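Local coordinates for protein nitroreductase (Desulfitobacterium hafniense, PDB 3PXV) that binds flavin mononucleotide as its cofactor and, as a member of the nitroreductase family, probably acts as an FMN-dependent oxidoreductase, at residues 132-137 with 163-168; 97-102 with 115-120; 15-20 with 173-178. One frame throughout, in Å; residues are numbered along the deposited sequence.

Interaction 1 of 3, residues 132-137 with 163-168. With FMN (flavin mononucleotide), chain F.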
loop_
_atom_site.group_PDB
_atom_site.type_symbol
_atom_site.label_atom_id
_atom_site.label_comp_id
_atom_site.label_asym_id
_atom_site.label_seq_id
_atom_site.Cartn_x
_atom_site.Cartn_y
_atom_site.Cartn_z
ATOM N N ILE B 132 -8.708 9.739 5.285
ATOM C CA ILE B 132 -7.531 9.582 6.103
ATOM C C ILE B 132 -7.391 8.114 6.515
ATOM O O ILE B 132 -8.393 7.489 6.894
ATOM C CB ILE B 132 -7.567 10.455 7.384
ATOM C CG1 ILE B 132 -6.211 10.407 8.076
ATOM C CG2 ILE B 132 -8.662 9.972 8.395
ATOM C CD1 ILE B 132 -6.122 11.265 9.338
HETATM N N MSE B 133 -6.159 7.578 6.432
HETATM C CA MSE B 133 -5.841 6.236 6.937
HETATM C C MSE B 133 -5.886 6.318 8.462
HETATM O O MSE B 133 -5.337 7.238 9.071
HETATM C CB MSE B 133 -4.451 5.761 6.488
HETATM C CG MSE B 133 -4.431 4.705 5.361
HETATM SE SE MSE B 133 -4.914 5.371 3.662
HETATM C CE MSE B 133 -3.176 5.546 2.944
ATOM N N CYS B 134 -6.545 5.373 9.106
ATOM C CA CYS B 134 -6.656 5.469 10.535
ATOM C C CYS B 134 -6.386 4.135 11.134
ATOM O O CYS B 134 -7.203 3.251 11.066
ATOM C CB CYS B 134 -8.029 5.972 10.905
ATOM S SG CYS B 134 -8.301 6.128 12.619
ATOM N N GLY B 135 -5.211 3.995 11.720
ATOM C CA GLY B 135 -4.825 2.764 12.387
ATOM C C GLY B 135 -5.453 2.682 13.763
ATOM O O GLY B 135 -5.493 1.591 14.364
ATOM N N TYR B 136 -5.935 3.835 14.254
ATOM C CA TYR B 136 -6.536 3.921 15.584
ATOM C C TYR B 136 -7.872 3.189 15.701
ATOM O O TYR B 136 -8.265 2.807 16.799
ATOM C CB TYR B 136 -6.637 5.372 16.107
ATOM C CG TYR B 136 -5.374 5.939 16.745
ATOM C CD1 TYR B 136 -4.506 5.149 17.497
ATOM C CD2 TYR B 136 -5.110 7.300 16.688
ATOM C CE1 TYR B 136 -3.382 5.691 18.103
ATOM C CE2 TYR B 136 -4.005 7.852 17.300
ATOM C CZ TYR B 136 -3.146 7.053 18.014
ATOM O OH TYR B 136 -2.050 7.633 18.609
ATOM N N THR B 137 -8.557 2.966 14.583
ATOM C CA THR B 137 -9.782 2.162 14.619
ATOM C C THR B 137 -9.428 0.828 15.274
ATOM O O THR B 137 -10.277 0.205 15.908
ATOM C CB THR B 137 -10.325 1.844 13.203
ATOM O OG1 THR B 137 -10.411 3.042 12.438
ATOM C CG2 THR B 137 -11.690 1.154 13.276
ATOM N N GLY B 163 -6.636 -4.652 10.086
ATOM C CA GLY B 163 -5.456 -4.344 9.280
ATOM C C GLY B 163 -5.242 -2.853 9.230
ATOM O O GLY B 163 -4.197 -2.356 9.647
ATOM N N CYS B 164 -6.230 -2.141 8.712
ATOM C CA CYS B 164 -6.183 -0.692 8.683
ATOM C C CYS B 164 -7.568 -0.201 8.313
ATOM O O CYS B 164 -8.481 -1.000 8.122
ATOM C CB CYS B 164 -5.128 -0.188 7.708
ATOM S SG CYS B 164 -4.689 1.537 7.952
ATOM N N SER B 165 -7.755 1.103 8.263
ATOM C CA SER B 165 -9.059 1.638 7.894
ATOM C C SER B 165 -8.853 2.928 7.200
ATOM O O SER B 165 -7.824 3.523 7.358
ATOM C CB SER B 165 -9.917 1.877 9.142
ATOM O OG SER B 165 -9.371 2.907 9.959
ATOM N N VAL B 166 -9.824 3.357 6.417
ATOM C CA VAL B 166 -9.751 4.652 5.755
ATOM C C VAL B 166 -11.036 5.363 6.047
ATOM O O VAL B 166 -12.080 4.866 5.686
ATOM C CB VAL B 166 -9.619 4.557 4.238
ATOM C CG1 VAL B 166 -9.463 5.974 3.677
ATOM C CG2 VAL B 166 -8.427 3.664 3.849
ATOM N N LEU B 167 -10.963 6.534 6.679
ATOM C CA LEU B 167 -12.163 7.300 7.005
ATOM C C LEU B 167 -12.534 8.118 5.772
ATOM O O LEU B 167 -11.634 8.559 5.042
ATOM C CB LEU B 167 -11.946 8.206 8.212
ATOM C CG LEU B 167 -11.280 7.576 9.438
ATOM C CD1 LEU B 167 -10.983 8.660 10.461
ATOM C CD2 LEU B 167 -12.167 6.453 10.032
ATOM N N LEU B 168 -13.838 8.326 5.556
ATOM C CA LEU B 168 -14.313 9.015 4.383
ATOM C C LEU B 168 -15.405 10.029 4.690
ATOM O O LEU B 168 -16.254 9.802 5.544
ATOM C CB LEU B 168 -14.867 8.005 3.383
ATOM C CG LEU B 168 -13.989 6.830 2.909
ATOM C CD1 LEU B 168 -14.798 5.903 2.047
ATOM C CD2 LEU B 168 -12.717 7.281 2.184
HETATM N N1 FMN F . -3.463 9.901 11.142
HETATM C C2 FMN F . -4.290 10.044 12.239
HETATM O O2 FMN F . -4.699 11.142 12.610
HETATM N N3 FMN F . -4.671 8.933 12.940
HETATM C C4 FMN F . -4.245 7.676 12.585
HETATM O O4 FMN F . -4.620 6.731 13.263
HETATM C C4A FMN F . -3.410 7.533 11.476
HETATM N N5 FMN F . -2.964 6.305 11.075
HETATM C C5A FMN F . -2.369 6.152 9.848
HETATM C C6 FMN F . -2.159 4.865 9.345
HETATM C C7 FMN F . -1.565 4.673 8.105
HETATM C C7M FMN F . -1.368 3.291 7.612
HETATM C C8 FMN F . -1.168 5.778 7.367
HETATM C C8M FMN F . -0.526 5.639 6.035
HETATM C C9 FMN F . -1.378 7.070 7.863
HETATM C C9A FMN F . -1.985 7.265 9.119
HETATM N N10 FMN F . -2.202 8.526 9.650
HETATM C C10 FMN F . -3.021 8.659 10.752
HETATM C "C1'" FMN F . -2.084 9.709 8.734
HETATM C "C2'" FMN F . -0.640 10.179 8.694
HETATM O "O2'" FMN F . -0.387 10.929 9.866
HETATM C "C3'" FMN F . -0.410 10.996 7.426
HETATM O "O3'" FMN F . -0.618 10.208 6.272
HETATM C "C4'" FMN F . 1.012 11.527 7.394
HETATM O "O4'" FMN F . 1.137 12.392 8.482
HETATM C "C5'" FMN F . 1.338 12.265 6.096
HETATM O "O5'" FMN F . 0.428 13.331 5.903
HETATM P P FMN F . -0.566 13.356 4.643
HETATM O O1P FMN F . -1.497 14.507 4.847
HETATM O O2P FMN F . -1.397 12.064 4.520
HETATM O O3P FMN F . 0.324 13.579 3.465
#
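Strands 130-133 and 161-169 pair antiparallel at one edge of the sheet within this chain, beside the flavin. Ile132 and Leu167 form a hydrogen-bonded pair, with Leu167 N giving the straighter bond to Ile132 O (2.8 Å). Met133 and Val166 form the next, non-hydrogen-bonded pair. Past the strand end, Cys134 N still bonds Ser165 O, approaching from above the carbonyl plane.

On one face Ile132 and Leu167 lie side by side. Ile132 CG2 meets Leu167 CD1 at a tight 3.4 Å. Ile132 CG1 stands anti to the backbone N (chi1 -171°), and CD1 leads away from Leu167 to FMN N1 (3.5 Å). On the other face the selenium of Met133, a selenomethionine, rests on Val166 CG2, while Met133 CB lies against FMN C8 (3.4 Å).

Where the chain turns, Ser165 OG donates to Cys134 O at a doubtfully short 2.5 Å and sits 2.7 Å from Thr137 OG1. Gly135 N and Tyr136 N both make weak bonds to FMN O4. The buried Ser165 hydroxyl, together with the Cys134 N bond to Ser165 O, ties the turn to the strand next to these two N-H groups. Their weak bonds may modestly polarise the C4=O4 carbonyl.

Interaction 2 of 3, residues 97-102 with 115-120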
loop_
_atom_site.group_PDB
_atom_site.type_symbol
_atom_site.label_atom_id
_atom_site.label_comp_id
_atom_site.label_asym_id
_atom_site.label_seq_id
_atom_site.Cartn_x
_atom_site.Cartn_y
_atom_site.Cartn_z
ATOM N N ILE B 97 -14.038 2.711 5.697
ATOM C CA ILE B 97 -13.854 1.393 5.160
ATOM C C ILE B 97 -12.859 0.734 6.072
ATOM O O ILE B 97 -11.767 1.272 6.290
ATOM C CB ILE B 97 -13.342 1.427 3.746
ATOM C CG1 ILE B 97 -14.478 1.906 2.834
ATOM C CG2 ILE B 97 -12.844 0.047 3.357
ATOM C CD1 ILE B 97 -14.096 2.062 1.370
ATOM N N VAL B 98 -13.268 -0.390 6.651
ATOM C CA VAL B 98 -12.422 -1.198 7.530
ATOM C C VAL B 98 -11.870 -2.346 6.715
ATOM O O VAL B 98 -12.629 -3.010 6.025
ATOM C CB VAL B 98 -13.232 -1.735 8.733
ATOM C CG1 VAL B 98 -12.363 -2.629 9.622
ATOM C CG2 VAL B 98 -13.814 -0.524 9.538
ATOM N N VAL B 99 -10.547 -2.556 6.774
ATOM C CA VAL B 99 -9.871 -3.620 6.033
ATOM C C VAL B 99 -9.273 -4.650 6.977
ATOM O O VAL B 99 -8.183 -4.469 7.504
ATOM C CB VAL B 99 -8.772 -3.092 5.092
ATOM C CG1 VAL B 99 -8.229 -4.236 4.241
ATOM C CG2 VAL B 99 -9.311 -2.039 4.193
ATOM N N PRO B 100 -10.026 -5.715 7.261
ATOM C CA PRO B 100 -9.468 -6.759 8.096
ATOM C C PRO B 100 -8.527 -7.641 7.272
ATOM O O PRO B 100 -8.610 -7.672 6.049
ATOM C CB PRO B 100 -10.711 -7.552 8.518
ATOM C CG PRO B 100 -11.605 -7.421 7.359
ATOM C CD PRO B 100 -11.436 -5.987 6.936
ATOM N N ILE B 101 -7.648 -8.365 7.933
ATOM C CA ILE B 101 -6.683 -9.173 7.209
ATOM C C ILE B 101 -6.475 -10.517 7.888
ATOM O O ILE B 101 -6.787 -10.684 9.076
ATOM C CB ILE B 101 -5.308 -8.434 7.041
ATOM C CG1 ILE B 101 -4.648 -8.132 8.378
ATOM C CG2 ILE B 101 -5.431 -7.129 6.276
ATOM C CD1 ILE B 101 -3.180 -7.736 8.188
ATOM N N ASP B 102 -5.967 -11.476 7.110
ATOM C CA ASP B 102 -5.652 -12.808 7.603
ATOM C C ASP B 102 -4.272 -12.674 8.251
ATOM O O ASP B 102 -3.317 -12.343 7.577
ATOM C CB ASP B 102 -5.629 -13.801 6.438
ATOM C CG ASP B 102 -5.436 -15.267 6.883
ATOM O OD1 ASP B 102 -5.113 -15.525 8.051
ATOM O OD2 ASP B 102 -5.626 -16.166 6.036
ATOM N N ILE B 115 -1.387 -1.589 0.214
ATOM C CA ILE B 115 -1.663 -1.423 -1.202
ATOM C C ILE B 115 -3.122 -1.105 -1.403
ATOM O O ILE B 115 -3.465 -0.240 -2.191
ATOM C CB ILE B 115 -1.318 -2.677 -1.973
ATOM C CG1 ILE B 115 0.209 -2.812 -2.027
ATOM C CG2 ILE B 115 -1.944 -2.630 -3.377
ATOM C CD1 ILE B 115 0.742 -4.030 -2.773
ATOM N N LEU B 116 -3.996 -1.798 -0.683
ATOM C CA LEU B 116 -5.413 -1.573 -0.854
ATOM C C LEU B 116 -5.868 -0.246 -0.217
ATOM O O LEU B 116 -6.694 0.477 -0.810
ATOM C CB LEU B 116 -6.182 -2.767 -0.324
ATOM C CG LEU B 116 -7.716 -2.808 -0.381
ATOM C CD1 LEU B 116 -8.188 -4.233 -0.466
ATOM C CD2 LEU B 116 -8.327 -2.082 0.839
ATOM N N CYS B 117 -5.339 0.085 0.968
ATOM C CA CYS B 117 -5.750 1.320 1.629
ATOM C C CYS B 117 -5.372 2.535 0.811
ATOM O O CYS B 117 -6.141 3.479 0.750
ATOM C CB CYS B 117 -5.258 1.392 3.075
ATOM S SG CYS B 117 -6.186 0.189 4.091
ATOM N N GLN B 118 -4.205 2.508 0.165
ATOM C CA GLN B 118 -3.783 3.616 -0.716
ATOM C C GLN B 118 -4.706 3.661 -1.932
ATOM O O GLN B 118 -5.098 4.735 -2.370
ATOM C CB GLN B 118 -2.304 3.503 -1.122
ATOM C CG GLN B 118 -1.789 4.574 -2.068
ATOM C CD GLN B 118 -1.815 5.997 -1.517
ATOM O OE1 GLN B 118 -2.464 6.273 -0.537
ATOM N NE2 GLN B 118 -1.110 6.911 -2.176
ATOM N N THR B 119 -5.085 2.509 -2.468
ATOM C CA THR B 119 -6.001 2.508 -3.612
ATOM C C THR B 119 -7.325 3.190 -3.227
ATOM O O THR B 119 -7.874 3.998 -3.992
ATOM C CB THR B 119 -6.253 1.122 -4.097
ATOM O OG1 THR B 119 -4.997 0.514 -4.409
ATOM C CG2 THR B 119 -7.157 1.145 -5.333
ATOM N N ILE B 120 -7.813 2.899 -2.023
ATOM C CA ILE B 120 -9.005 3.565 -1.513
ATOM C C ILE B 120 -8.782 5.088 -1.438
ATOM O O ILE B 120 -9.586 5.872 -1.966
ATOM C CB ILE B 120 -9.396 3.072 -0.084
ATOM C CG1 ILE B 120 -9.811 1.601 -0.125
ATOM C CG2 ILE B 120 -10.501 3.977 0.490
ATOM C CD1 ILE B 120 -10.190 0.984 1.205
#
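Ile97 and Ile120 reach toward each other, tip to tip, between strand 95-101 and helix 106-126. The methyl CD1 of Ile120 does the touching. It meets Ile97 CG2 at 3.5 Å and lies 4.1 Å from Ile97 CD1, so one methyl from the helix faces both branches of the strand residue.

Two residues on, Val99 points the same way and presents both of its methyls. Its side chain and that of Leu116 cross obliquely. Leu116 CG stands anti to the backbone N (chi1 -180°), and its CD2 comes against Val99 CG2 at 3.5 Å, closer than usual for two carbons. Val99 CG1 is a little farther from the same CD2, at 4.0 Å. Cys117 SG approaches Val99 CG2 as well, at 3.8 Å. This methyl therefore has Leu116 and Cys117 as close neighbours, with Ile120 CD1 more distant at 4.3 Å. All five residues are buried, and the contact is wholly apolar.

The strand and helix segments run nearly antiparallel, 167° between their directions, with axes 10.1 Å apart. Leu116 and Ile120, one helical turn apart, thus face Val99 and Ile97 in reverse order. In helix 26-36, Ile32 touches both isoleucines, and Ala36 touches Ile120 and Leu116. Val50 and Val52 of strand 50-53 also touch Ile97. Val166 of strand 161-169 packs on Cys117 and Ile120. The contact lays helix 106-126 over the sheet. Ile115, on the same helix, touches a bound FMN. Thr119 bonds Gln118 of the second subunit, and Gln118 bonds its Thr119 weakly.

Interaction 3 of 3, residues 15-20 with 173-178. With FMN (flavin mononucleotide), chain F.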
loop_
_atom_site.group_PDB
_atom_site.type_symbol
_atom_site.label_atom_id
_atom_site.label_comp_id
_atom_site.label_asym_id
_atom_site.label_seq_id
_atom_site.Cartn_x
_atom_site.Cartn_y
_atom_site.Cartn_z
ATOM N N SER B 15 -4.242 14.028 4.477
ATOM C CA SER B 15 -4.961 13.427 5.588
ATOM C C SER B 15 -5.950 14.411 6.191
ATOM O O SER B 15 -5.560 15.392 6.811
ATOM C CB SER B 15 -3.994 12.946 6.655
ATOM O OG SER B 15 -3.315 11.790 6.231
ATOM N N CYS B 16 -7.234 14.168 6.015
ATOM C CA CYS B 16 -8.248 15.062 6.576
ATOM C C CYS B 16 -8.534 14.724 8.043
ATOM O O CYS B 16 -8.744 13.540 8.382
ATOM C CB CYS B 16 -9.543 14.967 5.761
ATOM S SG CYS B 16 -10.911 15.925 6.384
ATOM N N ARG B 17 -8.546 15.737 8.904
ATOM C CA ARG B 17 -8.849 15.503 10.315
ATOM C C ARG B 17 -10.010 16.372 10.863
ATOM O O ARG B 17 -10.020 16.765 12.026
ATOM C CB ARG B 17 -7.590 15.694 11.152
ATOM C CG ARG B 17 -6.571 14.628 10.895
ATOM C CD ARG B 17 -5.431 14.687 11.891
ATOM N NE ARG B 17 -4.469 13.640 11.570
ATOM C CZ ARG B 17 -3.388 13.813 10.818
ATOM N NH1 ARG B 17 -3.078 15.019 10.332
ATOM N NH2 ARG B 17 -2.591 12.774 10.573
ATOM N N ASP B 18 -10.995 16.628 10.024
ATOM C CA ASP B 18 -12.126 17.441 10.408
ATOM C C ASP B 18 -13.150 17.281 9.293
ATOM O O ASP B 18 -13.066 17.930 8.239
ATOM C CB ASP B 18 -11.672 18.897 10.547
ATOM C CG ASP B 18 -12.782 19.821 10.963
ATOM O OD1 ASP B 18 -13.840 19.333 11.389
ATOM O OD2 ASP B 18 -12.585 21.047 10.880
ATOM N N PHE B 19 -14.093 16.379 9.519
ATOM C CA PHE B 19 -15.132 16.058 8.545
ATOM C C PHE B 19 -16.501 16.641 8.879
ATOM O O PHE B 19 -16.857 16.775 10.037
ATOM C CB PHE B 19 -15.307 14.536 8.475
ATOM C CG PHE B 19 -14.098 13.783 7.953
ATOM C CD1 PHE B 19 -13.117 13.336 8.808
ATOM C CD2 PHE B 19 -14.003 13.443 6.612
ATOM C CE1 PHE B 19 -12.035 12.603 8.330
ATOM C CE2 PHE B 19 -12.918 12.725 6.131
ATOM C CZ PHE B 19 -11.950 12.299 6.987
ATOM N N LYS B 20 -17.264 16.964 7.839
ATOM C CA LYS B 20 -18.651 17.383 7.957
ATOM C C LYS B 20 -19.435 16.092 8.206
ATOM O O LYS B 20 -18.905 14.991 7.981
ATOM C CB LYS B 20 -19.126 18.082 6.664
ATOM C CG LYS B 20 -18.355 19.383 6.337
ATOM C CD LYS B 20 -18.541 19.900 4.887
ATOM C CE LYS B 20 -19.638 20.916 4.727
ATOM N NZ LYS B 20 -19.316 22.226 5.398
ATOM N N THR B 173 -12.537 21.220 7.319
ATOM C CA THR B 173 -11.314 22.019 7.250
ATOM C C THR B 173 -10.210 21.217 6.546
ATOM O O THR B 173 -10.079 20.008 6.697
ATOM C CB THR B 173 -10.841 22.561 8.643
ATOM O OG1 THR B 173 -10.243 21.529 9.417
ATOM C CG2 THR B 173 -12.009 23.185 9.432
ATOM N N THR B 174 -9.437 21.942 5.758
ATOM C CA THR B 174 -8.353 21.411 4.932
ATOM C C THR B 174 -6.963 21.336 5.621
ATOM O O THR B 174 -6.756 21.812 6.757
ATOM C CB THR B 174 -8.298 22.289 3.646
ATOM O OG1 THR B 174 -9.023 21.615 2.608
ATOM C CG2 THR B 174 -6.875 22.604 3.195
ATOM N N LYS B 175 -6.040 20.662 4.943
ATOM C CA LYS B 175 -4.642 20.573 5.358
ATOM C C LYS B 175 -3.770 20.286 4.121
ATOM O O LYS B 175 -4.177 19.544 3.233
ATOM C CB LYS B 175 -4.483 19.472 6.395
ATOM C CG LYS B 175 -3.092 18.923 6.542
ATOM C CD LYS B 175 -3.058 17.697 7.402
ATOM C CE LYS B 175 -1.656 17.121 7.458
ATOM N NZ LYS B 175 -1.098 16.756 6.119
ATOM N N PRO B 176 -2.583 20.909 4.030
ATOM C CA PRO B 176 -1.773 20.527 2.879
ATOM C C PRO B 176 -1.199 19.138 3.086
ATOM O O PRO B 176 -1.016 18.697 4.219
ATOM C CB PRO B 176 -0.633 21.554 2.869
ATOM C CG PRO B 176 -1.050 22.634 3.796
ATOM C CD PRO B 176 -2.053 22.089 4.732
ATOM N N PRO B 177 -0.923 18.433 2.002
ATOM C CA PRO B 177 -0.275 17.146 2.229
ATOM C C PRO B 177 1.157 17.351 2.724
ATOM O O PRO B 177 1.678 18.441 2.643
ATOM C CB PRO B 177 -0.288 16.480 0.854
ATOM C CG PRO B 177 -0.647 17.559 -0.118
ATOM C CD PRO B 177 -1.330 18.655 0.613
ATOM N N HIS B 178 1.767 16.301 3.249
ATOM C CA HIS B 178 3.157 16.340 3.681
ATOM C C HIS B 178 4.020 16.747 2.485
ATOM O O HIS B 178 3.712 16.401 1.331
ATOM C CB HIS B 178 3.586 14.962 4.211
ATOM C CG HIS B 178 3.751 13.926 3.146
ATOM N ND1 HIS B 178 2.685 13.255 2.588
ATOM C CD2 HIS B 178 4.862 13.441 2.540
ATOM C CE1 HIS B 178 3.133 12.400 1.683
ATOM N NE2 HIS B 178 4.451 12.496 1.630
HETATM N N1 FMN F . -3.463 9.901 11.142
HETATM C C2 FMN F . -4.290 10.044 12.239
HETATM O O2 FMN F . -4.699 11.142 12.610
HETATM N N3 FMN F . -4.671 8.933 12.940
HETATM C C4 FMN F . -4.245 7.676 12.585
HETATM O O4 FMN F . -4.620 6.731 13.263
HETATM C C4A FMN F . -3.410 7.533 11.476
HETATM N N5 FMN F . -2.964 6.305 11.075
HETATM C C5A FMN F . -2.369 6.152 9.848
HETATM C C6 FMN F . -2.159 4.865 9.345
HETATM C C7 FMN F . -1.565 4.673 8.105
HETATM C C7M FMN F . -1.368 3.291 7.612
HETATM C C8 FMN F . -1.168 5.778 7.367
HETATM C C8M FMN F . -0.526 5.639 6.035
HETATM C C9 FMN F . -1.378 7.070 7.863
HETATM C C9A FMN F . -1.985 7.265 9.119
HETATM N N10 FMN F . -2.202 8.526 9.650
HETATM C C10 FMN F . -3.021 8.659 10.752
HETATM C "C1'" FMN F . -2.084 9.709 8.734
HETATM C "C2'" FMN F . -0.640 10.179 8.694
HETATM O "O2'" FMN F . -0.387 10.929 9.866
HETATM C "C3'" FMN F . -0.410 10.996 7.426
HETATM O "O3'" FMN F . -0.618 10.208 6.272
HETATM C "C4'" FMN F . 1.012 11.527 7.394
HETATM O "O4'" FMN F . 1.137 12.392 8.482
HETATM C "C5'" FMN F . 1.338 12.265 6.096
HETATM O "O5'" FMN F . 0.428 13.331 5.903
HETATM P P FMN F . -0.566 13.356 4.643
HETATM O O1P FMN F . -1.497 14.507 4.847
HETATM O O2P FMN F . -1.397 12.064 4.520
HETATM O O3P FMN F . 0.324 13.579 3.465
HETATM O O HOH W 1 -8.186 18.551 7.835
#
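Thr173 and Asp18 begin this contact between two loops that hold FMN. Their side chains cross at about a right angle. Thr173 OG1 donates to Asp18 OD2, whose position is less certain, and Thr173 N makes a weak bond to Asp18 O. Thr173 O accepts a hydrogen bond from a water (2.6 Å), which in turn accepts from Arg17 N. The water thus bridges the two backbones.

Lys175 turns back toward the first loop. Its chain is extended as far as CE, with CD against Ser15 O at 3.5 Å. CE lies at the edge of the Arg17 guanidinium, 3.8 Å from NH1. The chain then bends (chi4 -58°), and NZ bonds both FMN O1P (2.6 Å) and Pro176 O. Ser15 N also donates to O1P, while Ser15 OG donates to O2P at 2.6 Å. Ser15 CB lies over one face of the guanidinium, toward its rim. Arg17, extended from CG to NE, reaches the pyrimidine edge of the flavin. NE points almost straight at FMN O2 (2.7 Å, 173°), and NH2 bonds N1, which lies in the guanidinium plane.

Beyond Pro177, His178 reaches FMN O3P twice. Its backbone N donates at 3.1 Å and ND1 at 2.5 Å, the oxygen lying in the ring plane. With both ring nitrogens bonded, ND1 to O3P and NE2 to Ile37 O of the second subunit, the turn of the ring is set.

Each terminal phosphate oxygen therefore has a donor from these loops, and O1P and O3P have two each. Lys175 would offset phosphate charge. Arg17, bound at N1 and O2, would be expected to stabilise negative charge there in the reduced flavin.

Overall arrangement
Interactions 1 and 2 share the antiparallel sheet, with centres about 9 Å apart. Strands 95-101 and 161-169 are neighbours in it and join the two contacts through backbone bonds. Interaction 3 lies on loops about 14 Å from interaction 1 and about 20 Å from interaction 2, centre to centre. It touches interaction 1 where Ile132 packs on residues 15-17. Along the chain, interaction 2 closes before interaction 1 opens, and both fall between the two segments of interaction 3. Interactions 1 and 3 meet the same FMN, one mainly at its ring system, the other at phosphate and pyrimidine edge. Ile115 of interaction 2 touches a bound FMN, so all three border the dimer's cofactor sites.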